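Local coordinates for protein prgH (Salmonella enterica subsp. enterica serovar Typhimurium, PDB 4G2S) that probably builds part of the inner-membrane ring of the Salmonella type III secretion basal body, the portion here being an FHA-type domain, at residues Leu29-Gln34 with Ser51-Leu56; Val61-Gln66 with Ile95-Leu100; Tyr7-Leu12 with Ile102-Glu107; Glu73-Glu78 with Ser86-Leu91. All blocks are in the same frame, centred on the assembly; numbering follows the deposited sequence.

Contact 1: Leu29-Gln34 with Ser51-Leu56; sequences LFVVGQ and SFFIPL
Strands 29-33 and 51-55 are the two parallel strands of a beta-alpha-beta unit whose connection carries helix 35-41; within the chain, 51-55 is an outermost strand of the mixed sheet of this FHA-type domain. The short axes diverge by 21°. S51 opens the pairing with its OG resting on L29 CB at 3.7 Å. F52 then bonds twice: its N reaches L29 O at 2.7 Å, and its O takes the N-H of V31 nearly along the C=O axis. With CG beside the backbone N, the F52 ring runs alongside F30, pointing the same way, and CD2 meets F30 CE2 at 3.8 Å; the planes are turned by 35°. F30 also stacks on F63, and the F52 ring meets F21. F53 faces the opposite side, with L29 and V31, where A37 and L38 of helix 35-41 cover it. Its CG is anti to the backbone N (chi1 172°), which carries CZ forward to 3.3 Å from G33 O. I54 returns to the F30 side: its N donates to V31 O at 2.8 Å, its O accepts from G33 N, and CD1 of its extended branch touches F30 CD2 at 3.7 Å. P55, its CB directed away from 29-34, packs on A40 of the second subunit. L56 lies beside V32, CB to V32 CG1 3.8 Å, and closes the pairing with the one donor set above a carbonyl plane: L56 N, 3.0 Å from G33 O.

Contact 2: Val61-Gln66 with Ile95-Leu100; sequences VNFEIQ and IQVGEL
V97 O is held by two donors, the N-H of L100 at 2.9 Å and a water, water 1, also at 2.9 Å. The same water accepts from V61 N at 3.0 Å, so a single molecule links the backbones of the two segments. The L100 bond belongs to a type II' beta turn from V97 to L100, closed on its other side by V97 N to L100 O at 2.8 Å; Q96 NE2 adds a weak bond to G98 O. G98 takes the second place in this turn with positive phi (47°), and its lack of a side chain lets V61 CG2 come within 3.6 Å of G98 CA. The rest of the contact is apolar and centres on F63. Its CG occupies the crowded position between backbone N and carbonyl carbon (chi1 64°). The V97 and F63 side chains cross at about a right angle: CG2 stands over one face of the ring in a CH-pi contact, 4.3 Å from the F63 centroid and 12° off the normal, while CG1 presses on F63 CD2 at 3.5 Å. L100 comes from the edge instead, its CD2 near the ring plane and 3.7 Å from F63 CE2. Two sheets thus meet in the core of the sandwich. Strand 63-67 runs between 26-33 and 74-80, and F63 stacks on F30 and touches V32 and L76. Strand 95-97, outermost in the other sheet within the chain, lies beside strand 100-106, whose I102 also packs on F63.

Contact 3: Tyr7-Leu12 with Ile102-Glu107; sequences YIVRLL and ILIRPE
I8 and R105 make the most intimate side-chain meeting of this antiparallel pair, in which strands close to the two chain ends lie side by side in the four-stranded sheet of the FHA-type sandwich. I8 CD1 sits over one face of the R105 guanidinium, 3.4 Å from R105 NH2, and CG of the extended E107 side chain closes in on I8 CD1 at 3.7 Å. Beyond the end of strand 7-11, L12 CD1 meets L103 CB, which is on the same face as I8, at 3.6 Å. On the opposite, buried face V9 CG1 packs on I102 CB at 4.0 Å and L11 CD2 on I102 CG2 at 3.8 Å; here V9 touches I65 and I102 touches F63 of the other sheet. Backbone bonds set this register: I8 with R105 and R10 with L103 each exchange two, and the I8 N to R105 O bond is 2.9 Å long. Among the four, L103 N to R10 O is the most bent, 136° at the hydrogen. Farther out, E20 of strand 20-22 fixes both arginines, bridging R105 NH2 and R10 NH1, while R10 NH2 reaches E64 of the second subunit. The OH of Y7 bonds to A71 O. R105 leaves its backbone with CG in the crowded position (chi1 68°) and then runs extended, so that NH1 donates to E107 O at 2.8 Å, in the guanidinium plane but above that of the carbonyl.

Contact 4: Glu73-Glu78 with Ser86-Leu91; sequences EIILHE and SRSVQL
Strands 74-80 and 83-88 form an antiparallel beta hairpin at one border of the five-stranded sheet. Backbone bonds come first: L76 and R87 are a hydrogen-bonded pair, L76 N to R87 O and R87 N to L76 O both 2.9 Å, and V89 N extends the pattern to I74 O. The charged contact is E78 with R87. The R87 chain, starting from the crowded chi1 position, lies alongside L76, and its NH2 forms a salt bridge to E78 OE2; the modelled atoms are too close together, so their exact places are uncertain. R87 NH2 also donates to Q96 O, across to strand 95-97. On the opposite face, I75 CG2 lies 3.5 Å above the H77 ring plane, offset toward its rim, while S86 CB approaches H77 ND1 at 3.6 Å; H77 NE2 is hydrogen-bonded to Q66 OE1. Apolar packing gathers at the other end of the pairing, directed toward I104 and I95 of the second sheet. Here I74 crosses V89 and L91 at roughly right angles and both meetings are tight: I74 CG2 to V89 CG2 and I74 CD1 to L91 CD2 are each 3.4 Å.

Contacts 1 and 4 lie at opposite borders of the five-stranded sheet, about 18 Å apart between centres, yet differ in character: contact 1 is parallel, buried and aromatic, whereas contact 4 is antiparallel, partly exposed and mixes serines and charges with its apolar end. Contact 3 joins strands of the second sheet, with an apolar inner face and arginines on the outer one. Contact 2 alone spans the two sheets, by packing and a water, and touches all the others: F63 O meets F30 N of contact 1, I95 N meets I102 O of contact 3, and E64 O meets H77 N of contact 4. Contacts 1 to 3 also reach neighbouring subunits; contact 4 does not.

Contact 1: Leu29-Gln34 with Ser51-Leu56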
loop_
_atom_site.group_PDB
_atom_site.type_symbol
_atom_site.label_atom_id
_atom_site.label_comp_id
_atom_site.label_asym_id
_atom_site.label_seq_id
_atom_site.Cartn_x
_atom_site.Cartn_y
_atom_site.Cartn_z
ATOM N N LEU A 29 13.654 17.908 2.796
ATOM C CA LEU A 29 12.598 18.118 1.766
ATOM C C LEU A 29 11.181 17.790 2.228
ATOM O O LEU A 29 10.907 16.716 2.814
ATOM C CB LEU A 29 12.886 17.292 0.558
ATOM C CG LEU A 29 11.951 17.427 -0.708
ATOM C CD1 LEU A 29 12.063 18.825 -1.235
ATOM C CD2 LEU A 29 12.388 16.375 -1.800
ATOM N N PHE A 30 10.300 18.717 1.920
ATOM C CA PHE A 30 8.881 18.616 2.091
ATOM C C PHE A 30 8.233 18.684 0.712
ATOM O O PHE A 30 8.265 19.697 0.024
ATOM C CB PHE A 30 8.359 19.714 3.029
ATOM C CG PHE A 30 8.833 19.537 4.428
ATOM C CD1 PHE A 30 10.091 19.996 4.785
ATOM C CD2 PHE A 30 8.108 18.820 5.329
ATOM C CE1 PHE A 30 10.575 19.803 6.079
ATOM C CE2 PHE A 30 8.577 18.623 6.658
ATOM C CZ PHE A 30 9.807 19.122 7.009
ATOM N N VAL A 31 7.583 17.588 0.323
ATOM C CA VAL A 31 6.825 17.528 -0.912
ATOM C C VAL A 31 5.386 17.714 -0.479
ATOM O O VAL A 31 4.920 16.976 0.414
ATOM C CB VAL A 31 6.940 16.168 -1.628
ATOM C CG1 VAL A 31 6.006 16.140 -2.874
ATOM C CG2 VAL A 31 8.381 15.859 -1.991
ATOM N N VAL A 32 4.721 18.720 -1.078
ATOM C CA VAL A 32 3.437 19.202 -0.667
ATOM C C VAL A 32 2.504 19.246 -1.907
ATOM O O VAL A 32 2.728 19.963 -2.906
ATOM C CB VAL A 32 3.488 20.606 -0.072
ATOM C CG1 VAL A 32 2.178 20.984 0.566
ATOM C CG2 VAL A 32 4.599 20.819 0.928
ATOM N N GLY A 33 1.456 18.448 -1.859
ATOM C CA GLY A 33 0.592 18.341 -3.013
ATOM C C GLY A 33 -0.440 17.236 -2.950
ATOM O O GLY A 33 -0.813 16.740 -1.881
ATOM N N GLN A 34 -0.927 16.874 -4.126
ATOM C CA GLN A 34 -2.012 15.894 -4.267
ATOM C C GLN A 34 -1.513 14.429 -4.371
ATOM O O GLN A 34 -0.312 14.123 -4.127
ATOM C CB GLN A 34 -2.857 16.280 -5.472
ATOM C CG GLN A 34 -3.336 17.728 -5.517
ATOM C CD GLN A 34 -4.316 17.951 -6.657
ATOM O OE1 GLN A 34 -4.582 17.035 -7.431
ATOM N NE2 GLN A 34 -4.847 19.172 -6.775
ATOM N N SER A 51 13.139 13.490 3.903
ATOM C CA SER A 51 11.980 13.804 3.030
ATOM C C SER A 51 10.651 13.521 3.687
ATOM O O SER A 51 10.516 12.446 4.292
ATOM C CB SER A 51 11.999 12.847 1.846
ATOM O OG SER A 51 12.410 13.579 0.746
ATOM N N PHE A 52 9.664 14.391 3.522
ATOM C CA PHE A 52 8.283 14.175 4.022
ATOM C C PHE A 52 7.225 14.573 2.990
ATOM O O PHE A 52 7.437 15.522 2.239
ATOM C CB PHE A 52 8.063 14.926 5.338
ATOM C CG PHE A 52 9.040 14.452 6.458
ATOM C CD1 PHE A 52 8.822 13.252 7.050
ATOM C CD2 PHE A 52 10.148 15.199 6.848
ATOM C CE1 PHE A 52 9.674 12.740 8.021
ATOM C CE2 PHE A 52 10.988 14.759 7.871
ATOM C CZ PHE A 52 10.773 13.496 8.437
ATOM N N PHE A 53 6.111 13.857 2.933
ATOM C CA PHE A 53 5.034 14.225 2.050
ATOM C C PHE A 53 3.935 14.798 2.879
ATOM O O PHE A 53 3.532 14.180 3.844
ATOM C CB PHE A 53 4.427 13.031 1.289
ATOM C CG PHE A 53 3.200 13.396 0.542
ATOM C CD1 PHE A 53 3.299 14.013 -0.685
ATOM C CD2 PHE A 53 1.924 13.169 1.093
ATOM C CE1 PHE A 53 2.154 14.361 -1.373
ATOM C CE2 PHE A 53 0.781 13.524 0.415
ATOM C CZ PHE A 53 0.901 14.124 -0.829
ATOM N N ILE A 54 3.424 15.962 2.505
ATOM C CA ILE A 54 2.286 16.592 3.136
ATOM C C ILE A 54 1.190 16.737 2.077
ATOM O O ILE A 54 1.436 17.323 1.040
ATOM C CB ILE A 54 2.661 18.043 3.594
ATOM C CG1 ILE A 54 3.829 17.947 4.559
ATOM C CG2 ILE A 54 1.486 18.756 4.242
ATOM C CD1 ILE A 54 4.421 19.280 4.953
ATOM N N PRO A 55 -0.023 16.234 2.347
ATOM C CA PRO A 55 -1.143 16.404 1.411
ATOM C C PRO A 55 -1.769 17.801 1.495
ATOM O O PRO A 55 -1.923 18.367 2.592
ATOM C CB PRO A 55 -2.128 15.337 1.858
ATOM C CG PRO A 55 -1.937 15.246 3.315
ATOM C CD PRO A 55 -0.419 15.433 3.509
ATOM N N LEU A 56 -1.987 18.402 0.344
ATOM C CA LEU A 56 -2.656 19.695 0.269
ATOM C C LEU A 56 -3.359 19.750 -1.095
ATOM O O LEU A 56 -2.743 19.538 -2.134
ATOM C CB LEU A 56 -1.666 20.846 0.442
ATOM C CG LEU A 56 -2.265 22.197 0.831
ATOM C CD1 LEU A 56 -2.780 22.212 2.273
ATOM C CD2 LEU A 56 -1.224 23.289 0.640
#

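Contact 2: Val61-Gln66 with Ile95-Leu100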
loop_
_atom_site.group_PDB
_atom_site.type_symbol
_atom_site.label_atom_id
_atom_site.label_comp_id
_atom_site.label_asym_id
_atom_site.label_seq_id
_atom_site.Cartn_x
_atom_site.Cartn_y
_atom_site.Cartn_z
ATOM N N VAL A 61 3.390 23.922 -2.487
ATOM C CA VAL A 61 4.695 24.200 -3.049
ATOM C C VAL A 61 5.743 23.357 -2.270
ATOM O O VAL A 61 5.712 23.408 -1.056
ATOM C CB VAL A 61 5.088 25.658 -2.844
ATOM C CG1 VAL A 61 6.509 25.900 -3.350
ATOM C CG2 VAL A 61 4.133 26.620 -3.576
ATOM N N ASN A 62 6.652 22.696 -2.979
ATOM C CA ASN A 62 7.697 21.880 -2.284
ATOM C C ASN A 62 8.715 22.840 -1.693
ATOM O O ASN A 62 8.946 23.958 -2.274
ATOM C CB ASN A 62 8.358 20.949 -3.266
ATOM C CG ASN A 62 7.378 19.851 -3.828
ATOM O OD1 ASN A 62 6.168 19.797 -3.454
ATOM N ND2 ASN A 62 7.909 18.962 -4.648
ATOM N N PHE A 63 9.298 22.444 -0.599
ATOM C CA PHE A 63 10.305 23.292 -0.022
ATOM C C PHE A 63 11.365 22.494 0.733
ATOM O O PHE A 63 11.094 21.360 1.110
ATOM C CB PHE A 63 9.661 24.360 0.867
ATOM C CG PHE A 63 8.936 23.827 2.062
ATOM C CD1 PHE A 63 9.535 23.689 3.272
ATOM C CD2 PHE A 63 7.579 23.517 1.959
ATOM C CE1 PHE A 63 8.843 23.263 4.408
ATOM C CE2 PHE A 63 6.874 23.088 3.064
ATOM C CZ PHE A 63 7.501 22.901 4.296
ATOM N N GLU A 64 12.548 23.095 0.942
ATOM C CA GLU A 64 13.578 22.520 1.795
ATOM C C GLU A 64 13.826 23.424 2.945
ATOM O O GLU A 64 13.926 24.642 2.799
ATOM C CB GLU A 64 14.900 22.256 1.058
ATOM C CG GLU A 64 14.760 21.575 -0.301
ATOM C CD GLU A 64 16.104 21.109 -0.853
ATOM O OE1 GLU A 64 16.148 20.244 -1.737
ATOM O OE2 GLU A 64 17.159 21.529 -0.304
ATOM N N ILE A 65 13.997 22.812 4.094
ATOM C CA ILE A 65 14.542 23.478 5.269
ATOM C C ILE A 65 15.992 23.084 5.494
ATOM O O ILE A 65 16.375 21.881 5.488
ATOM C CB ILE A 65 13.661 23.244 6.513
ATOM C CG1 ILE A 65 12.272 23.805 6.207
ATOM C CG2 ILE A 65 14.304 23.899 7.741
ATOM C CD1 ILE A 65 11.410 24.030 7.407
ATOM N N GLN A 66 16.827 24.126 5.629
ATOM C CA GLN A 66 18.262 23.935 5.852
ATOM C C GLN A 66 18.677 24.455 7.224
ATOM O O GLN A 66 18.481 25.625 7.501
ATOM C CB GLN A 66 19.080 24.694 4.812
ATOM C CG GLN A 66 20.536 24.337 4.859
ATOM C CD GLN A 66 21.358 24.962 3.737
ATOM O OE1 GLN A 66 20.829 25.484 2.762
ATOM N NE2 GLN A 66 22.671 24.867 3.866
ATOM N N ILE A 95 4.990 30.581 9.175
ATOM C CA ILE A 95 5.719 30.744 7.918
ATOM C C ILE A 95 4.761 30.208 6.857
ATOM O O ILE A 95 4.328 29.028 6.927
ATOM C CB ILE A 95 6.991 29.875 7.979
ATOM C CG1 ILE A 95 7.967 30.389 9.030
ATOM C CG2 ILE A 95 7.653 29.767 6.627
ATOM C CD1 ILE A 95 9.117 29.407 9.324
ATOM N N GLN A 96 4.410 31.049 5.905
ATOM C CA GLN A 96 3.591 30.664 4.781
ATOM C C GLN A 96 4.468 30.142 3.608
ATOM O O GLN A 96 5.321 30.856 3.106
ATOM C CB GLN A 96 2.767 31.848 4.314
ATOM C CG GLN A 96 1.737 31.478 3.297
ATOM C CD GLN A 96 0.581 32.450 3.238
ATOM O OE1 GLN A 96 0.563 33.516 3.903
ATOM N NE2 GLN A 96 -0.387 32.112 2.411
ATOM N N VAL A 97 4.260 28.896 3.206
ATOM C CA VAL A 97 4.849 28.353 1.963
ATOM C C VAL A 97 3.788 27.901 1.026
ATOM O O VAL A 97 3.099 26.908 1.302
ATOM C CB VAL A 97 5.749 27.109 2.279
ATOM C CG1 VAL A 97 6.649 26.792 1.121
ATOM C CG2 VAL A 97 6.584 27.324 3.494
ATOM N N GLY A 98 3.642 28.550 -0.120
ATOM C CA GLY A 98 2.422 28.403 -0.901
ATOM C C GLY A 98 1.204 28.552 0.041
ATOM O O GLY A 98 1.150 29.515 0.827
ATOM N N GLU A 99 0.246 27.624 -0.026
ATOM C CA GLU A 99 -0.934 27.683 0.880
ATOM C C GLU A 99 -0.714 26.903 2.181
ATOM O O GLU A 99 -1.625 26.805 3.013
ATOM C CB GLU A 99 -2.204 27.151 0.182
ATOM C CG GLU A 99 -3.400 28.074 0.263
ATOM C CD GLU A 99 -3.313 29.253 -0.694
ATOM O OE1 GLU A 99 -2.177 29.693 -1.008
ATOM O OE2 GLU A 99 -4.387 29.761 -1.114
ATOM N N LEU A 100 0.464 26.318 2.369
ATOM C CA LEU A 100 0.768 25.682 3.620
ATOM C C LEU A 100 1.251 26.665 4.672
ATOM O O LEU A 100 2.032 27.603 4.370
ATOM C CB LEU A 100 1.839 24.615 3.400
ATOM C CG LEU A 100 2.074 23.665 4.523
ATOM C CD1 LEU A 100 0.844 22.780 4.768
ATOM C CD2 LEU A 100 3.329 22.887 4.221
HETATM O O HOH W 1 3.409 24.183 0.460
#

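Contact 3: Tyr7-Leu12 with Ile102-Glu107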
loop_
_atom_site.group_PDB
_atom_site.type_symbol
_atom_site.label_atom_id
_atom_site.label_comp_id
_atom_site.label_asym_id
_atom_site.label_seq_id
_atom_site.Cartn_x
_atom_site.Cartn_y
_atom_site.Cartn_z
ATOM N N TYR A 7 15.448 20.958 15.961
ATOM C CA TYR A 7 14.302 21.722 15.631
ATOM C C TYR A 7 13.217 20.811 15.059
ATOM O O TYR A 7 13.485 19.726 14.581
ATOM C CB TYR A 7 14.661 22.793 14.605
ATOM C CG TYR A 7 15.675 23.795 15.101
ATOM C CD1 TYR A 7 15.299 24.865 15.910
ATOM C CD2 TYR A 7 17.030 23.664 14.763
ATOM C CE1 TYR A 7 16.256 25.764 16.410
ATOM C CE2 TYR A 7 17.966 24.575 15.222
ATOM C CZ TYR A 7 17.572 25.619 16.030
ATOM O OH TYR A 7 18.520 26.491 16.471
ATOM N N ILE A 8 11.987 21.283 15.137
ATOM C CA ILE A 8 10.845 20.508 14.701
ATOM C C ILE A 8 10.053 21.385 13.770
ATOM O O ILE A 8 9.939 22.608 14.020
ATOM C CB ILE A 8 10.009 20.098 15.938
ATOM C CG1 ILE A 8 10.755 19.025 16.723
ATOM C CG2 ILE A 8 8.648 19.604 15.543
ATOM C CD1 ILE A 8 10.120 18.661 18.052
ATOM N N VAL A 9 9.505 20.796 12.696
ATOM C CA VAL A 9 8.535 21.516 11.902
ATOM C C VAL A 9 7.175 21.049 12.335
ATOM O O VAL A 9 6.906 19.844 12.246
ATOM C CB VAL A 9 8.641 21.223 10.408
ATOM C CG1 VAL A 9 7.599 22.095 9.669
ATOM C CG2 VAL A 9 10.014 21.574 9.966
ATOM N N ARG A 10 6.332 22.004 12.716
ATOM C CA ARG A 10 4.948 21.798 13.009
ATOM C C ARG A 10 4.049 22.391 11.918
ATOM O O ARG A 10 4.167 23.566 11.493
ATOM C CB ARG A 10 4.592 22.395 14.389
ATOM C CG ARG A 10 3.143 22.099 14.804
ATOM C CD ARG A 10 2.682 22.940 15.993
ATOM N NE ARG A 10 1.343 22.594 16.422
ATOM C CZ ARG A 10 1.016 21.685 17.341
ATOM N NH1 ARG A 10 1.926 20.939 17.973
ATOM N NH2 ARG A 10 -0.270 21.522 17.641
ATOM N N LEU A 11 3.093 21.587 11.500
ATOM C CA LEU A 11 2.061 22.066 10.542
ATOM C C LEU A 11 0.987 22.822 11.289
ATOM O O LEU A 11 0.547 22.397 12.374
ATOM C CB LEU A 11 1.505 20.873 9.820
ATOM C CG LEU A 11 2.534 20.085 9.012
ATOM C CD1 LEU A 11 1.745 19.079 8.176
ATOM C CD2 LEU A 11 3.415 20.895 8.166
ATOM N N LEU A 12 0.579 23.972 10.779
ATOM C CA LEU A 12 -0.420 24.788 11.476
ATOM C C LEU A 12 -1.726 24.858 10.696
ATOM O O LEU A 12 -2.660 25.490 11.142
ATOM C CB LEU A 12 0.090 26.218 11.717
ATOM C CG LEU A 12 1.400 26.419 12.489
ATOM C CD1 LEU A 12 1.618 27.914 12.688
ATOM C CD2 LEU A 12 1.330 25.681 13.811
ATOM N N ILE A 102 3.334 26.630 8.350
ATOM C CA ILE A 102 4.174 25.837 9.217
ATOM C C ILE A 102 4.758 26.714 10.263
ATOM O O ILE A 102 4.731 27.907 10.182
ATOM C CB ILE A 102 5.351 25.164 8.455
ATOM C CG1 ILE A 102 6.312 26.216 7.904
ATOM C CG2 ILE A 102 4.853 24.346 7.254
ATOM C CD1 ILE A 102 7.573 25.584 7.303
ATOM N N LEU A 103 5.400 26.086 11.226
ATOM C CA LEU A 103 6.026 26.794 12.287
ATOM C C LEU A 103 7.250 25.948 12.623
ATOM O O LEU A 103 7.135 24.743 12.565
ATOM C CB LEU A 103 5.028 26.890 13.467
ATOM C CG LEU A 103 5.669 27.665 14.608
ATOM C CD1 LEU A 103 4.640 28.594 15.236
ATOM C CD2 LEU A 103 6.322 26.759 15.639
ATOM N N ILE A 104 8.445 26.560 12.830
ATOM C CA ILE A 104 9.657 25.818 13.185
ATOM C C ILE A 104 9.976 26.204 14.646
ATOM O O ILE A 104 10.090 27.414 14.969
ATOM C CB ILE A 104 10.860 26.142 12.253
ATOM C CG1 ILE A 104 10.515 25.885 10.775
ATOM C CG2 ILE A 104 12.077 25.343 12.672
ATOM C CD1 ILE A 104 11.500 26.492 9.770
ATOM N N ARG A 105 10.085 25.205 15.521
ATOM C CA ARG A 105 10.356 25.432 16.948
ATOM C C ARG A 105 11.521 24.565 17.450
ATOM O O ARG A 105 11.751 23.484 16.933
ATOM C CB ARG A 105 9.107 25.119 17.787
ATOM C CG ARG A 105 8.764 23.673 17.804
ATOM C CD ARG A 105 7.444 23.418 18.533
ATOM N NE ARG A 105 7.228 22.000 18.761
ATOM C CZ ARG A 105 7.879 21.263 19.638
ATOM N NH1 ARG A 105 8.803 21.792 20.424
ATOM N NH2 ARG A 105 7.534 20.002 19.804
ATOM N N PRO A 106 12.237 25.022 18.512
ATOM C CA PRO A 106 13.094 24.130 19.245
ATOM C C PRO A 106 12.311 23.003 19.893
ATOM O O PRO A 106 11.161 23.213 20.347
ATOM C CB PRO A 106 13.654 25.007 20.336
ATOM C CG PRO A 106 13.545 26.383 19.816
ATOM C CD PRO A 106 12.270 26.378 19.074
ATOM N N GLU A 107 12.922 21.842 19.965
ATOM C CA GLU A 107 12.220 20.683 20.468
ATOM C C GLU A 107 11.700 20.956 21.895
ATOM O O GLU A 107 10.579 20.588 22.252
ATOM C CB GLU A 107 13.137 19.482 20.432
ATOM C CG GLU A 107 12.489 18.183 20.896
ATOM C CD GLU A 107 13.471 17.026 20.834
ATOM O OE1 GLU A 107 14.690 17.296 20.733
ATOM O OE2 GLU A 107 13.033 15.854 20.864
#

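Contact 4: Glu73-Glu78 with Ser86-Leu91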
loop_
_atom_site.group_PDB
_atom_site.type_symbol
_atom_site.label_atom_id
_atom_site.label_comp_id
_atom_site.label_asym_id
_atom_site.label_seq_id
_atom_site.Cartn_x
_atom_site.Cartn_y
_atom_site.Cartn_z
ATOM N N GLU A 73 21.570 29.431 12.067
ATOM C CA GLU A 73 20.751 30.071 11.025
ATOM C C GLU A 73 19.822 29.067 10.344
ATOM O O GLU A 73 20.234 27.929 10.110
ATOM C CB GLU A 73 21.625 30.810 9.998
ATOM C CG GLU A 73 22.431 29.929 9.040
ATOM C CD GLU A 73 22.841 30.647 7.756
ATOM O OE1 GLU A 73 22.830 31.893 7.715
ATOM O OE2 GLU A 73 23.177 29.954 6.776
ATOM N N ILE A 74 18.573 29.488 10.060
ATOM C CA ILE A 74 17.566 28.632 9.382
ATOM C C ILE A 74 17.058 29.225 8.081
ATOM O O ILE A 74 16.454 30.326 8.061
ATOM C CB ILE A 74 16.310 28.257 10.257
ATOM C CG1 ILE A 74 16.723 27.525 11.537
ATOM C CG2 ILE A 74 15.390 27.321 9.486
ATOM C CD1 ILE A 74 15.655 27.541 12.605
ATOM N N ILE A 75 17.231 28.442 7.017
ATOM C CA ILE A 75 16.944 28.865 5.665
ATOM C C ILE A 75 15.861 27.976 5.047
ATOM O O ILE A 75 15.975 26.780 5.087
ATOM C CB ILE A 75 18.212 28.816 4.789
ATOM C CG1 ILE A 75 19.248 29.757 5.370
ATOM C CG2 ILE A 75 17.889 29.283 3.349
ATOM C CD1 ILE A 75 18.892 31.218 5.291
ATOM N N LEU A 76 14.825 28.598 4.513
ATOM C CA LEU A 76 13.843 27.856 3.785
ATOM C C LEU A 76 14.052 28.106 2.289
ATOM O O LEU A 76 14.212 29.269 1.863
ATOM C CB LEU A 76 12.482 28.237 4.273
ATOM C CG LEU A 76 11.286 27.388 3.737
ATOM C CD1 LEU A 76 10.277 27.311 4.817
ATOM C CD2 LEU A 76 10.784 28.091 2.509
ATOM N N HIS A 77 14.183 27.016 1.528
ATOM C CA HIS A 77 14.255 27.114 0.073
ATOM C C HIS A 77 12.941 26.716 -0.490
ATOM O O HIS A 77 12.558 25.537 -0.378
ATOM C CB HIS A 77 15.317 26.206 -0.452
ATOM C CG HIS A 77 16.622 26.414 0.163
ATOM N ND1 HIS A 77 17.445 27.375 -0.239
ATOM C CD2 HIS A 77 17.294 25.713 1.154
ATOM C CE1 HIS A 77 18.593 27.309 0.467
ATOM N NE2 HIS A 77 18.501 26.307 1.315
ATOM N N GLU A 78 12.212 27.665 -1.075
ATOM C CA GLU A 78 10.996 27.365 -1.831
ATOM C C GLU A 78 11.314 26.943 -3.225
ATOM O O GLU A 78 11.920 27.726 -3.955
ATOM C CB GLU A 78 10.128 28.609 -2.004
ATOM C CG GLU A 78 9.431 29.069 -0.798
ATOM C CD GLU A 78 8.211 29.952 -1.103
ATOM O OE1 GLU A 78 7.782 30.207 -2.264
ATOM O OE2 GLU A 78 7.651 30.325 -0.105
ATOM N N SER A 86 15.328 31.436 -1.759
ATOM C CA SER A 86 15.592 31.216 -0.373
ATOM C C SER A 86 15.150 32.397 0.495
ATOM O O SER A 86 15.185 33.562 0.062
ATOM C CB SER A 86 17.069 30.942 -0.156
ATOM O OG SER A 86 17.780 32.107 -0.383
ATOM N N ARG A 87 14.793 32.100 1.730
ATOM C CA ARG A 87 14.653 33.169 2.772
ATOM C C ARG A 87 15.061 32.636 4.134
ATOM O O ARG A 87 14.918 31.447 4.413
ATOM C CB ARG A 87 13.205 33.645 2.839
ATOM C CG ARG A 87 12.243 32.499 2.685
ATOM C CD ARG A 87 10.808 32.802 3.115
ATOM N NE ARG A 87 9.869 31.953 2.360
ATOM C CZ ARG A 87 8.597 31.766 2.703
ATOM N NH1 ARG A 87 8.065 32.343 3.762
ATOM N NH2 ARG A 87 7.842 30.982 1.967
ATOM N N SER A 88 15.578 33.524 4.968
ATOM C CA SER A 88 15.737 33.277 6.408
ATOM C C SER A 88 14.416 33.197 7.128
ATOM O O SER A 88 13.524 33.994 6.845
ATOM C CB SER A 88 16.519 34.466 7.069
ATOM O OG SER A 88 17.768 33.994 7.489
ATOM N N VAL A 89 14.274 32.266 8.059
ATOM C CA VAL A 89 13.040 32.169 8.796
ATOM C C VAL A 89 13.317 32.178 10.279
ATOM O O VAL A 89 14.314 31.650 10.740
ATOM C CB VAL A 89 12.200 30.882 8.495
ATOM C CG1 VAL A 89 11.492 31.016 7.149
ATOM C CG2 VAL A 89 13.072 29.641 8.534
ATOM N N GLN A 90 12.360 32.736 11.004
ATOM C CA GLN A 90 12.464 32.884 12.440
ATOM C C GLN A 90 11.706 31.773 13.134
ATOM O O GLN A 90 10.682 31.257 12.608
ATOM C CB GLN A 90 11.921 34.251 12.843
ATOM C CG GLN A 90 12.591 35.419 12.130
ATOM C CD GLN A 90 14.066 35.160 11.813
ATOM O OE1 GLN A 90 14.862 34.866 12.712
ATOM N NE2 GLN A 90 14.428 35.228 10.517
ATOM N N LEU A 91 12.227 31.376 14.290
ATOM C CA LEU A 91 11.575 30.379 15.100
ATOM C C LEU A 91 10.264 30.886 15.693
ATOM O O LEU A 91 10.106 32.066 15.972
ATOM C CB LEU A 91 12.463 29.921 16.227
ATOM C CG LEU A 91 13.757 29.234 15.849
ATOM C CD1 LEU A 91 14.528 28.972 17.130
ATOM C CD2 LEU A 91 13.533 27.915 15.175
#